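Local coordinates for protein putative hydrolase (Acinetobacter sp. NBRC 100985, PDB 4XUK) that probably hydrolyses organophosphates and lactones with a pair of zinc ions, as a member of the metallo-beta-lactamase superfamily, at residues 43-48 with 226-231; 26-29 with 35-38. The protein carries 2 engineered substitutions. One frame throughout, in Å; residues are numbered along the deposited sequence.

Contact 1 of 2, residues 43-48 with 226-231; sequences LKKYYA and QFDRPE
The phenol ring of Tyr46 meets the carboxylate of Asp228 at its edge, with Asp228 CG close to the ring plane and neither ring face covered by residues 226-231. Ring and carboxylate planes stand 53° apart. This is a junction of two helix ends in the metallo-beta-lactamase fold. Tyr46 follows helix 36-45, which closes in a Schellman motif: Tyr47, with positive phi, is the C' residue, and Ala48 N reaches back to Leu43 O at 2.8 Å. Asp228 is the last residue of the short helix 225-228, ten residues beyond the zinc ligand Asp218.

The carboxylate divides its two oxygens between neighbouring side chains that approach it from the opposite direction. Tyr46 OH donates to Asp228 OD1 over a short 2.5 Å. Lys45 CG lies anti to its backbone N (chi1 152°), and the extended chain beyond it carries NZ to Asp228 OD2, 2.8 Å away, in a salt bridge. With both oxygens gripped, the carboxylate is fixed in rotation, and the ammonium would probably favour its charged form. Tyr46 is buried and packs on Ile285 of the second subunit, while Lys45 packs on Tyr275 of that subunit, so the junction borders the dimer interface. Both bonds use the syn side of the carboxylate, Lys45 NZ lying 28° out of its plane at OD2.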
# COMPACT_ATOMS: atom_id res chain seq x y z
N LEU A 43 17.99 -4.19 0.59
CA LEU A 43 16.82 -4.92 1.08
C LEU A 43 16.55 -4.64 2.58
O LEU A 43 15.40 -4.57 3.02
CB LEU A 43 16.99 -6.42 0.82
CG LEU A 43 16.99 -6.88 -0.64
CD1 LEU A 43 17.30 -8.36 -0.75
CD2 LEU A 43 15.64 -6.58 -1.29
N LYS A 44 17.62 -4.49 3.36
CA LYS A 44 17.45 -4.20 4.78
C LYS A 44 16.87 -2.81 5.00
O LYS A 44 16.07 -2.62 5.92
CB LYS A 44 18.78 -4.35 5.52
CG LYS A 44 19.19 -5.78 5.80
CD LYS A 44 20.61 -5.83 6.35
CE LYS A 44 20.93 -7.17 6.98
NZ LYS A 44 21.85 -7.97 6.11
N LYS A 45 17.26 -1.84 4.18
CA LYS A 45 16.70 -0.50 4.28
C LYS A 45 15.18 -0.55 4.09
O LYS A 45 14.43 0.15 4.79
CB LYS A 45 17.34 0.44 3.25
CG LYS A 45 16.43 1.60 2.80
CD LYS A 45 17.09 2.42 1.70
CE LYS A 45 16.13 3.48 1.15
NZ LYS A 45 16.69 4.25 0.00
N TYR A 46 14.73 -1.39 3.16
CA TYR A 46 13.31 -1.47 2.85
C TYR A 46 12.61 -2.57 3.63
O TYR A 46 11.47 -2.94 3.30
CB TYR A 46 13.11 -1.70 1.35
CG TYR A 46 13.40 -0.50 0.47
CD1 TYR A 46 12.41 0.45 0.21
CD2 TYR A 46 14.63 -0.34 -0.14
CE1 TYR A 46 12.67 1.54 -0.61
CE2 TYR A 46 14.89 0.73 -0.96
CZ TYR A 46 13.91 1.67 -1.20
OH TYR A 46 14.19 2.74 -2.03
N TYR A 47 13.28 -3.09 4.66
CA TYR A 47 12.72 -4.16 5.48
C TYR A 47 12.16 -5.29 4.61
O TYR A 47 10.99 -5.67 4.71
CB TYR A 47 11.68 -3.58 6.43
CG TYR A 47 12.31 -2.70 7.49
CD1 TYR A 47 12.59 -1.36 7.23
CD2 TYR A 47 12.63 -3.20 8.73
CE1 TYR A 47 13.17 -0.56 8.19
CE2 TYR A 47 13.20 -2.41 9.70
CZ TYR A 47 13.46 -1.09 9.42
OH TYR A 47 14.03 -0.31 10.40
N ALA A 48 13.02 -5.79 3.73
CA ALA A 48 12.63 -6.74 2.70
C ALA A 48 13.68 -7.83 2.57
O ALA A 48 13.76 -8.49 1.52
CB ALA A 48 12.47 -6.01 1.36
N GLN A 226 16.34 -1.93 -7.59
CA GLN A 226 16.37 -1.25 -8.88
C GLN A 226 15.85 0.18 -8.86
O GLN A 226 15.81 0.85 -9.90
CB GLN A 226 15.65 -2.09 -9.93
CG GLN A 226 16.30 -3.44 -10.18
CD GLN A 226 15.39 -4.35 -10.97
OE1 GLN A 226 14.28 -4.64 -10.56
NE2 GLN A 226 15.87 -4.79 -12.13
N PHE A 227 15.46 0.67 -7.69
CA PHE A 227 15.20 2.10 -7.55
C PHE A 227 16.41 2.83 -6.96
O PHE A 227 16.84 3.85 -7.50
CB PHE A 227 13.91 2.38 -6.77
CG PHE A 227 12.66 2.35 -7.63
CD1 PHE A 227 12.15 1.14 -8.09
CD2 PHE A 227 12.03 3.53 -8.00
CE1 PHE A 227 11.01 1.10 -8.89
CE2 PHE A 227 10.88 3.50 -8.80
CZ PHE A 227 10.38 2.28 -9.24
N ASP A 228 16.97 2.31 -5.87
CA ASP A 228 18.20 2.88 -5.31
C ASP A 228 19.37 2.72 -6.29
O ASP A 228 20.22 3.60 -6.39
CB ASP A 228 18.55 2.21 -3.97
CG ASP A 228 17.59 2.57 -2.86
OD1 ASP A 228 16.45 2.99 -3.15
OD2 ASP A 228 17.97 2.42 -1.67
N ARG A 229 19.40 1.60 -7.00
CA ARG A 229 20.45 1.35 -7.98
C ARG A 229 19.85 0.95 -9.33
O ARG A 229 19.90 -0.22 -9.71
CB ARG A 229 21.37 0.24 -7.47
CG ARG A 229 22.71 0.20 -8.18
CD ARG A 229 23.70 1.16 -7.52
NE ARG A 229 24.01 0.71 -6.17
CZ ARG A 229 25.15 0.13 -5.82
NH1 ARG A 229 26.12 -0.05 -6.71
NH2 ARG A 229 25.33 -0.26 -4.56
N PRO A 230 19.29 1.92 -10.07
CA PRO A 230 18.52 1.60 -11.28
C PRO A 230 19.35 0.92 -12.38
O PRO A 230 18.76 0.33 -13.28
CB PRO A 230 18.04 2.98 -11.76
CG PRO A 230 18.97 3.96 -11.17
CD PRO A 230 19.36 3.38 -9.83
N GLU A 231 20.66 0.98 -12.30
CA GLU A 231 21.56 0.31 -13.24
C GLU A 231 21.63 -1.20 -13.06
O GLU A 231 22.21 -1.86 -13.82
CB GLU A 231 22.93 0.94 -13.19
CG GLU A 231 23.63 0.69 -11.89
CD GLU A 231 23.45 1.78 -10.83
OE1 GLU A 231 24.42 2.01 -10.11
OE2 GLU A 231 22.37 2.37 -10.67

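Contact 2 of 2, residues 26-29 with 35-38; sequences MSPN and PQQQ
Two torsions bring the amide of Gln36 to the backbone of Pro28: CG sits opposite the carbonyl carbon and beside the backbone N, and the chain then bends at chi2 (-64°) instead of running straight out. The contact closes a strand-to-helix connection of the metallo-beta-lactamase fold, the loop that leaves strand 14-26 of the first large sheet and leads into helix 36-45. Pro35 occupies the N-cap position of that helix, which makes Gln36 its first turn's opening residue, with a side chain facing back to the loop that precedes it.

The start of the loop, just after strand 14-26, is shaped by an ST turn, in which Ser27 OG accepts from Asn29 N at 3.1 Å. Pro28 and Asn29 begin a 3-10 segment just there, and the turn presents the carbonyl of Pro28 to the helix. Gln36 NE2 donates to Pro28 O over 2.9 Å, with a moderately bent N-H...O angle of 152°. It comes from above the carbonyl plane, 55° out of it, and so does not use a lone-pair direction.

The rest of the contact is van der Waals packing. Gln36 OE1 rests against the proline ring, 3.3 Å from Pro28 CB, and the two side chains cross at about a right angle. Asn29, the next residue in the turn, also crosses the glutamine side chain at about a right angle, with its ND2 against CG and CD and the two amide planes oblique to each other. Further along helix 36-45, Val39 and His40 also touch the ring of Pro28. The contact lies at the surface, where Asn29 is exposed, and its last touch is Asn29 ND2 against Gln36 CD at 3.4 Å.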
# COMPACT_ATOMS: atom_id res chain seq x y z
N MET A 26 11.78 -14.29 -4.94
CA MET A 26 12.90 -14.65 -5.79
C MET A 26 14.26 -14.53 -5.09
O MET A 26 14.40 -13.84 -4.08
CB MET A 26 12.88 -13.83 -7.09
CG MET A 26 12.98 -12.34 -6.92
SD MET A 26 12.76 -11.43 -8.48
CE MET A 26 12.83 -9.75 -7.85
N SER A 27 15.25 -15.24 -5.61
CA SER A 27 16.59 -15.19 -5.04
C SER A 27 17.19 -13.80 -5.21
O SER A 27 17.09 -13.21 -6.27
CB SER A 27 17.50 -16.21 -5.74
OG SER A 27 18.81 -16.14 -5.21
N PRO A 28 17.85 -13.27 -4.16
CA PRO A 28 18.60 -12.02 -4.34
C PRO A 28 19.71 -12.17 -5.38
O PRO A 28 20.17 -11.17 -5.94
CB PRO A 28 19.22 -11.77 -2.95
CG PRO A 28 19.24 -13.12 -2.28
CD PRO A 28 17.99 -13.81 -2.79
N ASN A 29 20.12 -13.41 -5.65
CA ASN A 29 21.14 -13.65 -6.68
C ASN A 29 20.67 -13.32 -8.10
O ASN A 29 21.49 -13.25 -9.01
CB ASN A 29 21.61 -15.11 -6.64
CG ASN A 29 22.39 -15.44 -5.38
OD1 ASN A 29 22.04 -16.36 -4.64
ND2 ASN A 29 23.46 -14.68 -5.14
N PRO A 35 27.33 -6.38 -6.06
CA PRO A 35 27.76 -7.26 -4.97
C PRO A 35 26.56 -7.62 -4.12
O PRO A 35 25.75 -6.74 -3.80
CB PRO A 35 28.71 -6.37 -4.16
CG PRO A 35 29.22 -5.38 -5.14
CD PRO A 35 28.03 -5.09 -6.03
N GLN A 36 26.44 -8.90 -3.77
CA GLN A 36 25.31 -9.38 -2.99
C GLN A 36 25.20 -8.66 -1.65
O GLN A 36 24.09 -8.50 -1.12
CB GLN A 36 25.39 -10.90 -2.80
CG GLN A 36 24.85 -11.67 -4.01
CD GLN A 36 23.36 -11.41 -4.23
OE1 GLN A 36 22.53 -11.73 -3.38
NE2 GLN A 36 23.02 -10.81 -5.37
N GLN A 37 26.33 -8.24 -1.09
CA GLN A 37 26.31 -7.49 0.16
C GLN A 37 25.52 -6.18 0.01
O GLN A 37 24.77 -5.79 0.92
CB GLN A 37 27.74 -7.21 0.65
CG GLN A 37 27.82 -6.56 2.04
CD GLN A 37 27.39 -7.48 3.17
OE1 GLN A 37 26.80 -7.04 4.16
NE2 GLN A 37 27.69 -8.77 3.04
N GLN A 38 25.66 -5.51 -1.13
CA GLN A 38 24.94 -4.24 -1.36
C GLN A 38 23.47 -4.50 -1.64
O GLN A 38 22.61 -3.69 -1.27
CB GLN A 38 25.56 -3.46 -2.53
CG GLN A 38 26.92 -2.87 -2.21
CD GLN A 38 27.62 -2.32 -3.45
OE1 GLN A 38 26.97 -1.90 -4.41
NE2 GLN A 38 28.94 -2.35 -3.43

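Overall arrangement
From the N terminus, strand 14-26 ends and contact 2 closes the short loop into helix 36-45, with five residues between its segments. Contact 1 follows in series, opening at the far end of that same helix and closing a loop of some 180 residues that runs through much of the fold to helix 225-228. Neither contact encloses or crosses the other. Helix 36-45 is thus tied at its start to the loop leaving strand 14-26 of the first large sheet and at its end to a short helix after strand 211-215 of the second. Their centres lie about 11 Å apart, on the same side of the chain's centre.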